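Local coordinates for putative histidinol-phosphate aminotransferase (PDB 3LY1), which binds pyridoxal 5'-phosphate and probably acts as a transaminase of the class-II pyridoxal-phosphate-dependent family, perhaps on histidinol phosphate, at residues Thr158-Asp161 with Val162-Trp166; Pro302-Asp305 with Tyr306-His309; Ser259-Ile262 with Thr263-Lys266; Ile53-Leu56 with Gly57-Leu60. One frame throughout, in Å; residues are numbered along the deposited sequence. Where two conformers were deposited one is given.

Contact 1 of 4, residues Thr158-Asp161 with Val162-Trp166; sequences TPAD and VIEPW
Val162 returns to Pro159 at the first turn of helix 160-168, the crossover helix of a beta-alpha-beta unit between strands 143-148 and 174-179. Pro159 holds the N-cap position, and its carbonyl oxygen accepts the amide of Val162 at 3.1 Å from Val162 N to Pro159 O, with the donor well above the carbonyl plane. The valine's CG1, anti to the backbone N (chi1 164°), is directed to CG2 of Thr158, 4.0 Å away. Next comes Ile163, whose N makes a weak second bond to Pro159 O (3.4 Å). Its side chain crosses that of Thr158 at about a right angle, with Ile163 CG1 3.6 Å from Thr158 CG2, and it continues inward to Leu147 of strand 143-148. Glu164 donates its amide to Ala160 O, 2.9 Å from Glu164 N and nearly in line with the carbonyl. Its extended chain runs past Ala160, bringing OE2 3.6 Å from Ala160 CB, while OE1 makes a salt bridge with Arg192. Pro165 has no N-H to give to the preceding turn, and the helix kinks here; instead the proline ring rests on the carbonyl of Asp161, Pro165 CG lying 3.2 Å from Asp161 O.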
# COMPACT_ATOMS: atom_id res chain seq x y z
N THR A 158 15.38 -24.26 5.49
CA THR A 158 16.01 -24.60 6.75
C THR A 158 15.05 -25.55 7.45
O THR A 158 13.88 -25.23 7.61
CB THR A 158 16.21 -23.34 7.59
OG1 THR A 158 17.03 -22.42 6.85
CG2 THR A 158 16.91 -23.68 8.95
N PRO A 159 15.51 -26.75 7.83
CA PRO A 159 14.60 -27.68 8.52
C PRO A 159 13.87 -27.10 9.74
O PRO A 159 14.47 -26.38 10.55
CB PRO A 159 15.52 -28.82 8.94
CG PRO A 159 16.67 -28.75 8.01
CD PRO A 159 16.88 -27.28 7.77
N ALA A 160 12.60 -27.45 9.91
CA ALA A 160 11.84 -26.96 11.07
C ALA A 160 12.46 -27.34 12.42
O ALA A 160 12.37 -26.55 13.39
CB ALA A 160 10.41 -27.41 11.01
N ASP A 161 13.13 -28.50 12.50
CA ASP A 161 13.67 -28.92 13.79
C ASP A 161 14.92 -28.14 14.21
O ASP A 161 15.41 -28.29 15.32
CB ASP A 161 13.86 -30.45 13.88
CG ASP A 161 14.91 -31.00 12.93
OD1 ASP A 161 15.57 -30.21 12.21
OD2 ASP A 161 15.11 -32.26 12.93
N VAL A 162 15.44 -27.32 13.32
CA VAL A 162 16.55 -26.42 13.61
C VAL A 162 16.02 -25.03 14.04
O VAL A 162 16.50 -24.45 15.00
CB VAL A 162 17.43 -26.33 12.36
CG1 VAL A 162 18.40 -25.14 12.41
CG2 VAL A 162 18.15 -27.65 12.19
N ILE A 163 14.98 -24.54 13.38
CA ILE A 163 14.36 -23.23 13.73
C ILE A 163 13.42 -23.24 14.95
O ILE A 163 13.54 -22.38 15.85
CB ILE A 163 13.63 -22.63 12.51
CG1 ILE A 163 14.67 -22.31 11.42
CG2 ILE A 163 12.83 -21.38 12.90
CD1 ILE A 163 14.13 -21.65 10.15
N GLU A 164 12.49 -24.19 14.99
CA GLU A 164 11.46 -24.22 16.06
C GLU A 164 12.01 -24.23 17.49
O GLU A 164 11.50 -23.49 18.33
CB GLU A 164 10.45 -25.34 15.86
CG GLU A 164 9.57 -25.18 14.64
CD GLU A 164 8.68 -26.40 14.35
OE1 GLU A 164 8.74 -27.40 15.11
OE2 GLU A 164 7.91 -26.36 13.35
N PRO A 165 13.04 -25.05 17.79
CA PRO A 165 13.51 -25.05 19.18
C PRO A 165 14.21 -23.78 19.57
O PRO A 165 14.20 -23.43 20.73
CB PRO A 165 14.52 -26.21 19.24
CG PRO A 165 14.24 -27.05 18.08
CD PRO A 165 13.71 -26.11 17.02
N TRP A 166 14.87 -23.13 18.61
CA TRP A 166 15.45 -21.81 18.89
C TRP A 166 14.36 -20.81 19.28
O TRP A 166 14.48 -20.14 20.31
CB TRP A 166 16.22 -21.32 17.67
CG TRP A 166 16.91 -19.99 17.84
CD1 TRP A 166 17.30 -19.38 19.01
CD2 TRP A 166 17.34 -19.12 16.79
NE1 TRP A 166 17.93 -18.19 18.74
CE2 TRP A 166 17.97 -18.01 17.38
CE3 TRP A 166 17.26 -19.20 15.40
CZ2 TRP A 166 18.53 -16.98 16.63
CZ3 TRP A 166 17.80 -18.16 14.65
CH2 TRP A 166 18.42 -17.07 15.27

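Contact 2 of 4, residues Pro302-Asp305 with Tyr306-His309; sequences PLKD and YQTH
Leu303 and Gln307 meet one turn apart at the start of helix 303-312, which Pro302 precedes at the N-cap. The leucine has CG anti to the backbone N (chi1 174°), which swings its branched end up the helix, and Leu303 CG comes 3.8 Å from Gln307 CD. The two side chains pass at a slant. Gln307 sets CG beside its own backbone N (chi1 -70°), which turns the chain back along the preceding turn; extended from there on, it carries the amide to Leu303, and NE2 is bonded to the carbonyl of Gly318. The other end of the amide looks to Lys304. That lysine bends at chi2 (72°), and a water links the two: Lys304 NZ gives to it at 2.8 Å, and it gives to Gln307 OE1 at 3.2 Å.

Thr308 turns OG1 beside its own backbone N, facing the previous turn. OG1 and the amide both donate to Lys304 O, with Thr308 OG1 and Thr308 N each 3.0 Å from that oxygen and approaching from opposite faces of its carbonyl plane. His309 also turns its side chain back toward the earlier turn; its backbone N bonds to Asp305 O at 2.8 Å, and its ring stacks with Trp353. Tyr306 reaches Met345 and Phe348 of helix 335-350. Chemically, the Lys304 carbonyl is gripped twice, and the two polar ends of the Gln307 amide have different partners, which should fix its rotation.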
# COMPACT_ATOMS: atom_id res chain seq x y z
N PRO A 302 31.63 -15.12 -16.54
CA PRO A 302 31.16 -13.98 -15.74
C PRO A 302 29.63 -13.80 -15.78
O PRO A 302 28.99 -13.87 -16.85
CB PRO A 302 31.91 -12.77 -16.34
CG PRO A 302 33.20 -13.37 -16.94
CD PRO A 302 32.72 -14.73 -17.46
N LEU A 303 29.04 -13.57 -14.60
CA LEU A 303 27.59 -13.40 -14.47
C LEU A 303 27.14 -12.32 -15.42
O LEU A 303 26.18 -12.50 -16.12
CB LEU A 303 27.22 -13.07 -13.02
CG LEU A 303 25.75 -12.71 -12.74
CD1 LEU A 303 24.77 -13.85 -13.11
CD2 LEU A 303 25.60 -12.26 -11.25
N LYS A 304 27.87 -11.20 -15.48
CA LYS A 304 27.43 -10.06 -16.29
C LYS A 304 27.40 -10.38 -17.77
O LYS A 304 26.50 -9.94 -18.48
CB LYS A 304 28.34 -8.84 -16.04
CG LYS A 304 27.96 -7.58 -16.84
CD LYS A 304 26.68 -6.96 -16.27
CE LYS A 304 26.30 -5.61 -16.92
NZ LYS A 304 25.14 -5.01 -16.15
N ASP A 305 28.38 -11.15 -18.23
CA ASP A 305 28.37 -11.62 -19.64
C ASP A 305 27.15 -12.52 -19.89
O ASP A 305 26.45 -12.39 -20.89
CB ASP A 305 29.64 -12.40 -19.99
CG ASP A 305 30.91 -11.57 -19.89
OD1 ASP A 305 30.81 -10.35 -19.60
OD2 ASP A 305 32.00 -12.14 -20.08
N TYR A 306 26.90 -13.43 -18.97
CA TYR A 306 25.79 -14.35 -19.11
C TYR A 306 24.44 -13.61 -19.11
O TYR A 306 23.55 -13.90 -19.92
CB TYR A 306 25.86 -15.40 -18.01
CG TYR A 306 24.81 -16.47 -18.14
CD1 TYR A 306 24.72 -17.26 -19.29
CD2 TYR A 306 23.86 -16.69 -17.14
CE1 TYR A 306 23.76 -18.24 -19.42
CE2 TYR A 306 22.87 -17.69 -17.27
CZ TYR A 306 22.84 -18.46 -18.42
OH TYR A 306 21.88 -19.45 -18.62
N GLN A 307 24.31 -12.62 -18.22
CA GLN A 307 23.08 -11.82 -18.16
C GLN A 307 22.88 -11.08 -19.49
O GLN A 307 21.75 -10.99 -19.98
CB GLN A 307 23.12 -10.80 -17.01
CG GLN A 307 23.02 -11.38 -15.59
CD GLN A 307 23.35 -10.37 -14.55
OE1 GLN A 307 24.22 -9.54 -14.78
NE2 GLN A 307 22.66 -10.42 -13.39
N THR A 308 23.98 -10.57 -20.06
CA THR A 308 23.91 -9.77 -21.29
C THR A 308 23.59 -10.66 -22.48
O THR A 308 22.78 -10.28 -23.33
CB THR A 308 25.22 -8.97 -21.57
OG1 THR A 308 25.40 -7.99 -20.53
CG2 THR A 308 25.13 -8.22 -22.92
N HIS A 309 24.21 -11.84 -22.55
CA HIS A 309 23.93 -12.76 -23.66
C HIS A 309 22.49 -13.29 -23.64
O HIS A 309 21.83 -13.39 -24.67
CB HIS A 309 24.96 -13.89 -23.73
CG HIS A 309 26.35 -13.42 -24.09
ND1 HIS A 309 27.47 -13.78 -23.37
CD2 HIS A 309 26.78 -12.61 -25.08
CE1 HIS A 309 28.53 -13.20 -23.90
NE2 HIS A 309 28.15 -12.48 -24.94
O HOH W 1 23.53 -7.15 -16.85

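Contact 3 of 4, residues Ser259-Ile262 with Thr263-Lys266; sequences SAFI and TYSK
Four successive alpha-helical bonds, each from residue i+4 back to i, join Ser259-Ile262 to Thr263-Lys266 in the opening turns of the long helix 259-283. Thr263 N reaches Ser259 O at 3.2 Å in an almost straight bond (173° at the hydrogen), whereas Ser265 N comes closer to Phe261 O, at 2.8 Å. Thr263 OG1 lies 3.3 Å from Ser259 O.

Among the side chains, Phe261 makes the contacts with Ser265 and Tyr264. With CG anti to its backbone N (chi1 175°), its ring swings forward along the helix toward both. Phe261 CD1 sits at the edge of the Tyr264 ring, near its plane, 4.3 Å from Tyr264 CD2. Outward from the helix, Phe261 also reaches Ser31 and Tyr264 reaches Leu28. The hydroxyl of Ser265 is bonded to Ile214 O, just after Lys213, and to Asn26 ND2. Lys213 binds pyridoxal phosphate; the Ser265 and Lys213 side chains are about 8 Å apart. Lys266 pairs with Asp270 one turn on. Ser265 CB, by contrast with the hydroxyl, packs over one face of the Phe261 ring, 4.0 Å from Phe261 CE2.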
# COMPACT_ATOMS: atom_id res chain seq x y z
N SER A 259 -8.92 -24.14 -4.93
CA SER A 259 -7.87 -25.07 -4.52
C SER A 259 -7.27 -25.82 -5.73
O SER A 259 -6.11 -26.21 -5.70
CB SER A 259 -8.43 -26.03 -3.46
OG SER A 259 -9.46 -26.83 -4.01
N ALA A 260 -8.08 -26.03 -6.76
CA ALA A 260 -7.63 -26.72 -7.97
C ALA A 260 -6.51 -25.90 -8.63
O ALA A 260 -5.48 -26.46 -9.08
CB ALA A 260 -8.79 -26.92 -8.93
N PHE A 261 -6.68 -24.58 -8.69
CA PHE A 261 -5.64 -23.72 -9.26
C PHE A 261 -4.33 -23.80 -8.48
O PHE A 261 -3.28 -23.87 -9.08
CB PHE A 261 -6.08 -22.25 -9.41
CG PHE A 261 -4.97 -21.37 -9.89
CD1 PHE A 261 -4.66 -21.29 -11.23
CD2 PHE A 261 -4.18 -20.65 -8.98
CE1 PHE A 261 -3.61 -20.48 -11.68
CE2 PHE A 261 -3.15 -19.85 -9.41
CZ PHE A 261 -2.86 -19.76 -10.77
N ILE A 262 -4.39 -23.79 -7.15
CA ILE A 262 -3.17 -23.80 -6.31
C ILE A 262 -2.37 -25.09 -6.58
O ILE A 262 -1.15 -25.08 -6.81
CB ILE A 262 -3.55 -23.63 -4.83
CG1 ILE A 262 -4.17 -22.24 -4.63
CG2 ILE A 262 -2.34 -23.80 -3.89
CD1 ILE A 262 -3.17 -21.05 -4.88
N THR A 263 -3.10 -26.20 -6.64
CA THR A 263 -2.50 -27.48 -7.03
C THR A 263 -1.80 -27.42 -8.38
O THR A 263 -0.68 -27.88 -8.52
CB THR A 263 -3.57 -28.58 -7.03
OG1 THR A 263 -4.04 -28.73 -5.69
CG2 THR A 263 -2.99 -29.91 -7.57
N TYR A 264 -2.48 -26.83 -9.37
CA TYR A 264 -1.92 -26.68 -10.72
C TYR A 264 -0.68 -25.74 -10.74
O TYR A 264 0.30 -26.02 -11.43
CB TYR A 264 -3.02 -26.15 -11.67
CG TYR A 264 -2.53 -25.69 -13.03
CD1 TYR A 264 -1.91 -26.58 -13.91
CD2 TYR A 264 -2.74 -24.39 -13.45
CE1 TYR A 264 -1.45 -26.16 -15.16
CE2 TYR A 264 -2.28 -23.95 -14.71
CZ TYR A 264 -1.64 -24.83 -15.55
OH TYR A 264 -1.20 -24.39 -16.78
N SER A 265 -0.78 -24.64 -10.00
CA SER A 265 0.29 -23.65 -9.86
C SER A 265 1.57 -24.33 -9.35
O SER A 265 2.62 -24.15 -9.91
CB SER A 265 -0.18 -22.50 -8.95
OG SER A 265 0.79 -21.47 -8.80
N LYS A 266 1.47 -25.17 -8.33
CA LYS A 266 2.64 -25.92 -7.82
C LYS A 266 3.15 -26.96 -8.84
O LYS A 266 4.35 -27.05 -9.13
CB LYS A 266 2.29 -26.64 -6.51
CG LYS A 266 3.36 -27.62 -6.07
CD LYS A 266 3.20 -28.12 -4.67
CE LYS A 266 4.47 -28.81 -4.22
NZ LYS A 266 4.82 -29.95 -5.12

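Contact 4 of 4, residues Ile53-Leu56 with Gly57-Leu60; sequences ILML and GNKL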
# COMPACT_ATOMS: atom_id res chain seq x y z
N ILE A 53 -12.58 -6.17 3.05
CA ILE A 53 -11.31 -6.27 3.80
C ILE A 53 -11.52 -6.98 5.14
O ILE A 53 -10.70 -7.80 5.55
CB ILE A 53 -10.68 -4.92 3.95
CG1 ILE A 53 -10.05 -4.52 2.60
CG2 ILE A 53 -9.63 -4.87 5.14
CD1 ILE A 53 -9.68 -3.01 2.47
N LEU A 54 -12.61 -6.66 5.82
CA LEU A 54 -12.99 -7.38 7.04
C LEU A 54 -13.18 -8.87 6.74
O LEU A 54 -12.64 -9.72 7.46
CB LEU A 54 -14.22 -6.75 7.73
CG LEU A 54 -14.05 -5.35 8.35
CD1 LEU A 54 -15.38 -4.84 8.92
CD2 LEU A 54 -13.03 -5.34 9.46
N MSE A 55 -13.90 -9.21 5.68
CA MSE A 55 -14.11 -10.60 5.33
C MSE A 55 -12.81 -11.36 5.00
O MSE A 55 -12.65 -12.53 5.40
CB MSE A 55 -15.08 -10.70 4.14
CG MSE A 55 -16.44 -10.05 4.38
SE MSE A 55 -17.52 -10.88 5.77
CE MSE A 55 -17.38 -9.54 7.18
N LEU A 56 -11.93 -10.74 4.24
CA LEU A 56 -10.62 -11.35 3.91
C LEU A 56 -9.79 -11.59 5.18
O LEU A 56 -9.19 -12.64 5.34
CB LEU A 56 -9.83 -10.48 2.92
CG LEU A 56 -8.48 -11.00 2.42
CD1 LEU A 56 -8.61 -12.42 1.83
CD2 LEU A 56 -7.87 -10.03 1.42
N GLY A 57 -9.79 -10.62 6.07
CA GLY A 57 -9.10 -10.75 7.38
C GLY A 57 -9.62 -11.95 8.17
O GLY A 57 -8.84 -12.74 8.70
N ASN A 58 -10.94 -12.10 8.21
CA ASN A 58 -11.59 -13.19 8.92
C ASN A 58 -11.29 -14.54 8.27
O ASN A 58 -11.04 -15.51 8.96
CB ASN A 58 -13.10 -13.00 8.97
CG ASN A 58 -13.53 -11.82 9.81
OD1 ASN A 58 -12.77 -11.30 10.60
ND2 ASN A 58 -14.79 -11.42 9.65
N LYS A 59 -11.27 -14.57 6.94
CA LYS A 59 -10.95 -15.77 6.22
C LYS A 59 -9.48 -16.22 6.44
O LYS A 59 -9.22 -17.40 6.59
CB LYS A 59 -11.25 -15.55 4.75
CG LYS A 59 -11.48 -16.78 3.92
CD LYS A 59 -11.78 -16.43 2.45
CE LYS A 59 -12.83 -17.37 1.78
NZ LYS A 59 -12.49 -18.81 1.87
N LEU A 60 -8.54 -15.27 6.50
CA LEU A 60 -7.14 -15.60 6.76
C LEU A 60 -6.94 -16.06 8.21
O LEU A 60 -6.10 -16.94 8.50
CB LEU A 60 -6.25 -14.38 6.44
CG LEU A 60 -6.10 -14.15 4.92
CD1 LEU A 60 -5.50 -12.78 4.61
CD2 LEU A 60 -5.27 -15.26 4.24
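Leu56 lies alongside Leu60, one turn later on helix 50-63, and both side chains point the same way. Their closest approach is 4.1 Å, from Leu56 CG to Leu60 CD1. Leu56 reaches forward because its CG stands anti to the backbone N (chi1 -177°). Leu60 instead keeps CG beside its own N (chi1 -73°) and so leans back over the earlier turn, with Leu60 CG 3.5 Å from Leu56 O. That same carbonyl accepts the amide of Leu60, at 2.9 Å from Leu60 N.

Gly57 meets the preceding turn through backbone alone, its N bonded to Ile53 O at 3.0 Å. Beside it on the outer surface stand Met55, present as selenomethionine, and Asn58. The selenomethionine was deposited in two conformers, and its approach to the asparagine amide is correspondingly uncertain. The amide itself is turned back over the turn before, with Asn58 CG 3.3 Å from Leu54 O, the acceptor of the Asn58 backbone N-H. Lys59 starts over the earlier turn, with Lys59 CB 3.4 Å from Met55 O, but its bent chain then departs to bond through NZ to Asn257 OD1.

The apolar side of the helix packs against two neighbours: Leu56 touches Ala252 and Leu253 of helix 246-255, and Ile53, Leu56 and Leu60 all rest on Leu73 of strand 71-74, an outermost strand of the seven-stranded sheet in this chain.

How the contacts relate
Along the chain the order is contact 4, contact 1, contact 3, contact 2, each within its own helix and none touching another. Contacts 4 and 1, centres about 30 Å apart, belong to helices packed on the seven-stranded mixed sheet, the first against strand 71-74, the second on the helix connecting strands 143-148 and 174-179. Contact 3 opens helix 259-283, about 21 Å from contact 4 between centres. Contact 2 packs on strand 327-331 and helix 335-350, about 45 Å from contact 4 between centres. Side chains of Thr158 (contact 1) and Ser265 (contact 3) lie about 12 Å from a bound pyridoxal phosphate and 8 Å from Lys213; Ile53 (contact 4) is near Tyr48, which binds a cofactor not held by this chain. Contact 2 is away from these sites.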